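Local coordinates for protein molybdopterin molybdotransferase (Pyrococcus horikoshii, PDB 1UZ5) that probably inserts molybdate into adenylyl-molybdopterin, releasing AMP and Mo-molybdopterin in a magnesium-dependent step of molybdenum cofactor biosynthesis, at residues E10-V15 against T312-P317; H277-A280 against P286-I289. All coordinates share one frame; numbering follows the deposited sequence.

Interaction 1. Residues E10-V15 against T312-P317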
loop_
_atom_site.group_PDB
_atom_site.type_symbol
_atom_site.label_atom_id
_atom_site.label_comp_id
_atom_site.label_asym_id
_atom_site.label_seq_id
_atom_site.Cartn_x
_atom_site.Cartn_y
_atom_site.Cartn_z
ATOM N N GLU A 10 2.769 -0.556 26.249
ATOM C CA GLU A 10 2.941 0.840 25.871
ATOM C C GLU A 10 4.406 1.253 25.887
ATOM O O GLU A 10 4.858 1.990 25.009
ATOM C CB GLU A 10 2.139 1.743 26.807
ATOM C CG GLU A 10 2.286 3.223 26.501
ATOM C CD GLU A 10 1.992 3.545 25.049
ATOM O OE1 GLU A 10 0.893 3.187 24.572
ATOM O OE2 GLU A 10 2.857 4.158 24.385
ATOM N N LYS A 11 5.152 0.781 26.881
ATOM C CA LYS A 11 6.563 1.126 26.962
ATOM C C LYS A 11 7.311 0.488 25.805
ATOM O O LYS A 11 8.121 1.140 25.143
ATOM C CB LYS A 11 7.168 0.653 28.284
ATOM C CG LYS A 11 8.668 0.910 28.390
ATOM C CD LYS A 11 8.990 2.395 28.264
ATOM C CE LYS A 11 10.490 2.640 28.225
ATOM N NZ LYS A 11 11.168 2.141 29.452
ATOM N N ALA A 12 7.041 -0.792 25.569
ATOM C CA ALA A 12 7.689 -1.515 24.478
ATOM C C ALA A 12 7.366 -0.827 23.155
ATOM O O ALA A 12 8.206 -0.765 22.258
ATOM C CB ALA A 12 7.215 -2.959 24.452
ATOM N N LEU A 13 6.145 -0.305 23.041
ATOM C CA LEU A 13 5.730 0.388 21.826
ATOM C C LEU A 13 6.496 1.698 21.683
ATOM O O LEU A 13 6.943 2.050 20.590
ATOM C CB LEU A 13 4.226 0.662 21.848
ATOM C CG LEU A 13 3.323 -0.566 21.725
ATOM C CD1 LEU A 13 1.863 -0.158 21.832
ATOM C CD2 LEU A 13 3.589 -1.250 20.392
ATOM N N GLU A 14 6.649 2.416 22.793
ATOM C CA GLU A 14 7.376 3.680 22.780
ATOM C C GLU A 14 8.820 3.439 22.365
ATOM O O GLU A 14 9.408 4.241 21.644
ATOM C CB GLU A 14 7.332 4.333 24.163
ATOM C CG GLU A 14 5.959 4.857 24.548
ATOM C CD GLU A 14 5.899 5.342 25.986
ATOM O OE1 GLU A 14 6.791 6.120 26.391
ATOM O OE2 GLU A 14 4.958 4.950 26.710
ATOM N N VAL A 15 9.384 2.322 22.818
ATOM C CA VAL A 15 10.759 1.975 22.483
ATOM C C VAL A 15 10.927 1.762 20.981
ATOM O O VAL A 15 11.872 2.267 20.377
ATOM C CB VAL A 15 11.204 0.693 23.219
ATOM C CG1 VAL A 15 12.602 0.288 22.768
ATOM C CG2 VAL A 15 11.181 0.930 24.722
ATOM N N THR A 312 3.130 -8.546 14.516
ATOM C CA THR A 312 2.181 -7.504 14.162
ATOM C C THR A 312 2.206 -6.317 15.121
ATOM O O THR A 312 2.173 -5.158 14.696
ATOM C CB THR A 312 0.762 -8.078 14.127
ATOM O OG1 THR A 312 0.704 -9.125 13.153
ATOM C CG2 THR A 312 -0.254 -6.992 13.773
ATOM N N LEU A 313 2.272 -6.611 16.414
ATOM C CA LEU A 313 2.278 -5.572 17.436
ATOM C C LEU A 313 3.562 -4.765 17.537
ATOM O O LEU A 313 3.520 -3.554 17.745
ATOM C CB LEU A 313 1.977 -6.187 18.805
ATOM C CG LEU A 313 0.535 -6.617 19.070
ATOM C CD1 LEU A 313 0.462 -7.437 20.347
ATOM C CD2 LEU A 313 -0.345 -5.379 19.170
ATOM N N LEU A 314 4.702 -5.428 17.370
ATOM C CA LEU A 314 5.994 -4.763 17.520
ATOM C C LEU A 314 6.800 -4.450 16.267
ATOM O O LEU A 314 7.352 -3.358 16.138
ATOM C CB LEU A 314 6.882 -5.588 18.456
ATOM C CG LEU A 314 6.292 -6.024 19.803
ATOM C CD1 LEU A 314 7.308 -6.874 20.545
ATOM C CD2 LEU A 314 5.910 -4.805 20.626
ATOM N N VAL A 315 6.885 -5.402 15.347
ATOM C CA VAL A 315 7.687 -5.189 14.152
ATOM C C VAL A 315 6.979 -4.447 13.025
ATOM O O VAL A 315 7.561 -3.560 12.401
ATOM C CB VAL A 315 8.227 -6.531 13.611
ATOM C CG1 VAL A 315 9.221 -6.276 12.487
ATOM C CG2 VAL A 315 8.895 -7.317 14.746
ATOM N N VAL A 316 5.727 -4.801 12.769
ATOM C CA VAL A 316 4.970 -4.172 11.699
ATOM C C VAL A 316 4.954 -2.642 11.778
ATOM O O VAL A 316 5.260 -1.972 10.794
ATOM C CB VAL A 316 3.531 -4.735 11.649
ATOM C CG1 VAL A 316 2.689 -3.966 10.645
ATOM C CG2 VAL A 316 3.583 -6.214 11.248
ATOM N N PRO A 317 4.616 -2.068 12.947
ATOM C CA PRO A 317 4.599 -0.603 13.041
ATOM C C PRO A 317 5.927 0.025 12.602
ATOM O O PRO A 317 5.947 1.067 11.944
ATOM C CB PRO A 317 4.287 -0.364 14.516
ATOM C CG PRO A 317 3.380 -1.524 14.841
ATOM C CD PRO A 317 4.126 -2.676 14.199
#
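L13 reaches across to the helix of L313 and L314 with one methyl, CD2, which touches both of those residues. With chi1 at -69° its CG sits beside the backbone N, anti to the carbonyl carbon, and although the CA–CB bond does not aim at the neighbouring helix, the branch beyond it does. L13 CD2 comes to 3.5 Å from L313 O, so a methyl lies against a main-chain carbonyl, while its distance to L314 CD2 is 4.3 Å, a looser methyl-to-methyl approach.

L314 touches both A12 and L13, reaching them with CD2. That methyl, L314 CD2, lies 4.4 Å from A12 CB, and the CB of A12, unlike that of L13, points at the other helix. No hydrogen bond crosses the interface; it is apolar packing of modest size, burying 121 Å² in all. The side chain of I279 touches both A12 and L314 beside this contact.

The two short segments run nearly parallel, at 15°, with axes 10.0 Å apart at their closest. A wider, pi-type turn at T312–V315 precedes the kink at P317, whose ring N has no hydrogen to give. This is loose parallel helix–helix packing, by which the N-terminal helix 9–18 lies beside helix 304–322 of the probable molybdopterin-binding domain.

Interaction 2. Residues H277-A280 against P286-I289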
loop_
_atom_site.group_PDB
_atom_site.type_symbol
_atom_site.label_atom_id
_atom_site.label_comp_id
_atom_site.label_asym_id
_atom_site.label_seq_id
_atom_site.Cartn_x
_atom_site.Cartn_y
_atom_site.Cartn_z
ATOM N N HIS A 277 13.034 -6.652 27.787
ATOM C CA HIS A 277 13.233 -8.069 28.061
ATOM C C HIS A 277 12.032 -8.532 28.858
ATOM O O HIS A 277 12.052 -8.541 30.088
ATOM C CB HIS A 277 14.502 -8.318 28.871
ATOM C CG HIS A 277 14.853 -9.770 28.995
ATOM N ND1 HIS A 277 15.909 -10.220 29.758
ATOM C CD2 HIS A 277 14.297 -10.871 28.434
ATOM C CE1 HIS A 277 15.988 -11.536 29.661
ATOM N NE2 HIS A 277 15.022 -11.955 28.863
ATOM N N GLY A 278 10.982 -8.911 28.144
ATOM C CA GLY A 278 9.772 -9.351 28.798
ATOM C C GLY A 278 8.739 -8.253 28.685
ATOM O O GLY A 278 9.040 -7.081 28.914
ATOM N N ILE A 279 7.519 -8.627 28.324
ATOM C CA ILE A 279 6.449 -7.654 28.173
ATOM C C ILE A 279 5.224 -8.140 28.935
ATOM O O ILE A 279 4.898 -9.325 28.907
ATOM C CB ILE A 279 6.087 -7.461 26.680
ATOM C CG1 ILE A 279 7.335 -7.047 25.895
ATOM C CG2 ILE A 279 4.990 -6.409 26.537
ATOM C CD1 ILE A 279 7.107 -6.904 24.398
ATOM N N ALA A 280 4.555 -7.215 29.616
ATOM C CA ALA A 280 3.372 -7.542 30.402
ATOM C C ALA A 280 2.176 -7.872 29.516
ATOM O O ALA A 280 1.139 -7.208 29.578
ATOM C CB ALA A 280 3.035 -6.381 31.339
ATOM N N PRO A 286 8.085 -13.280 27.273
ATOM C CA PRO A 286 9.546 -13.241 27.157
ATOM C C PRO A 286 10.114 -12.460 25.966
ATOM O O PRO A 286 11.329 -12.434 25.763
ATOM C CB PRO A 286 9.908 -14.717 27.083
ATOM C CG PRO A 286 8.798 -15.256 26.243
ATOM C CD PRO A 286 7.570 -14.594 26.841
ATOM N N THR A 287 9.247 -11.822 25.184
ATOM C CA THR A 287 9.692 -11.066 24.013
ATOM C C THR A 287 10.835 -10.098 24.314
ATOM O O THR A 287 10.819 -9.380 25.313
ATOM C CB THR A 287 8.523 -10.285 23.382
ATOM O OG1 THR A 287 7.482 -11.202 23.025
ATOM C CG2 THR A 287 8.984 -9.547 22.136
ATOM N N ILE A 288 11.829 -10.087 23.433
ATOM C CA ILE A 288 12.999 -9.233 23.579
ATOM C C ILE A 288 13.083 -8.171 22.477
ATOM O O ILE A 288 12.708 -8.420 21.330
ATOM C CB ILE A 288 14.293 -10.073 23.508
ATOM C CG1 ILE A 288 14.272 -11.152 24.591
ATOM C CG2 ILE A 288 15.509 -9.177 23.666
ATOM C CD1 ILE A 288 15.392 -12.162 24.456
ATOM N N ILE A 289 13.577 -6.991 22.839
ATOM C CA ILE A 289 13.762 -5.897 21.888
ATOM C C ILE A 289 15.088 -5.236 22.231
ATOM O O ILE A 289 15.271 -4.733 23.341
ATOM C CB ILE A 289 12.654 -4.833 21.982
ATOM C CG1 ILE A 289 11.286 -5.471 21.770
ATOM C CG2 ILE A 289 12.880 -3.761 20.920
ATOM C CD1 ILE A 289 10.137 -4.504 21.915
#
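H277 and I288 form an antiparallel, non-hydrogen-bonded pair, their CA atoms 4.6 Å apart, where edge strand 273–277 ends against strand 288–292 in the mixed sheet of the probable molybdopterin-binding domain. One backbone bond across the segments follows directly beyond this pair: G278 N donates to T287 O over 2.9 Å. It is fairly straight at the hydrogen (162°), with the donor tilted from the carbonyl plane. G278 has a positive phi of 105°, where a side chain would run into the preceding carbonyl oxygen. The chain leaves the sheet here, and G278 and A280 turn to a new backbone partner, V7, near the N terminus.

The side-chain packing divides between two pairs. H277 and I288 lie side by side on the same face of the sheet, pointing the same way, and the imidazole CD2 meets I288 CG1 at 3.9 Å in an oblique approach. P286 O lies near the plane of that ring, off its edge, with 4.3 Å to H277 CD2. Helix 263–271 covers this face: A265 touches both H277 and I288. The second pair, I279 and T287, packs with the two side chains slanting across one another, and L314 of helix 304–322 touches both. I279 CG1 lies beside the backbone N, and the chain is extended beyond it (chi2 177°), which carries CD1 out to T287.

The polar end of T287 turns to its own loop, where OG1 is hydrogen-bonded to G284 O. Its carbon side serves I279, whose CD1 rests 3.8 Å from T287 CB and 4.0 Å from T287 CG2.

In the fold
From the N terminus, helix 9–18 comes first, and interaction 1 brings it against helix 304–322, closing a loop of almost 300 residues that takes in the rest of the N-terminal region and most of the probable molybdopterin-binding domain. Interaction 2 is nested inside that loop: its segments, six residues apart in sequence, close a short excursion between strands 273–277 and 288–292. The two contacts, with centres about 11 Å apart, share one apolar layer. L314 CD1 lies 3.5 Å from T287 CG2 and 3.9 Å from I289 CD1. Together they join the N-terminal helix, helix 304–322 and the sheet edge formed by strand 273–277.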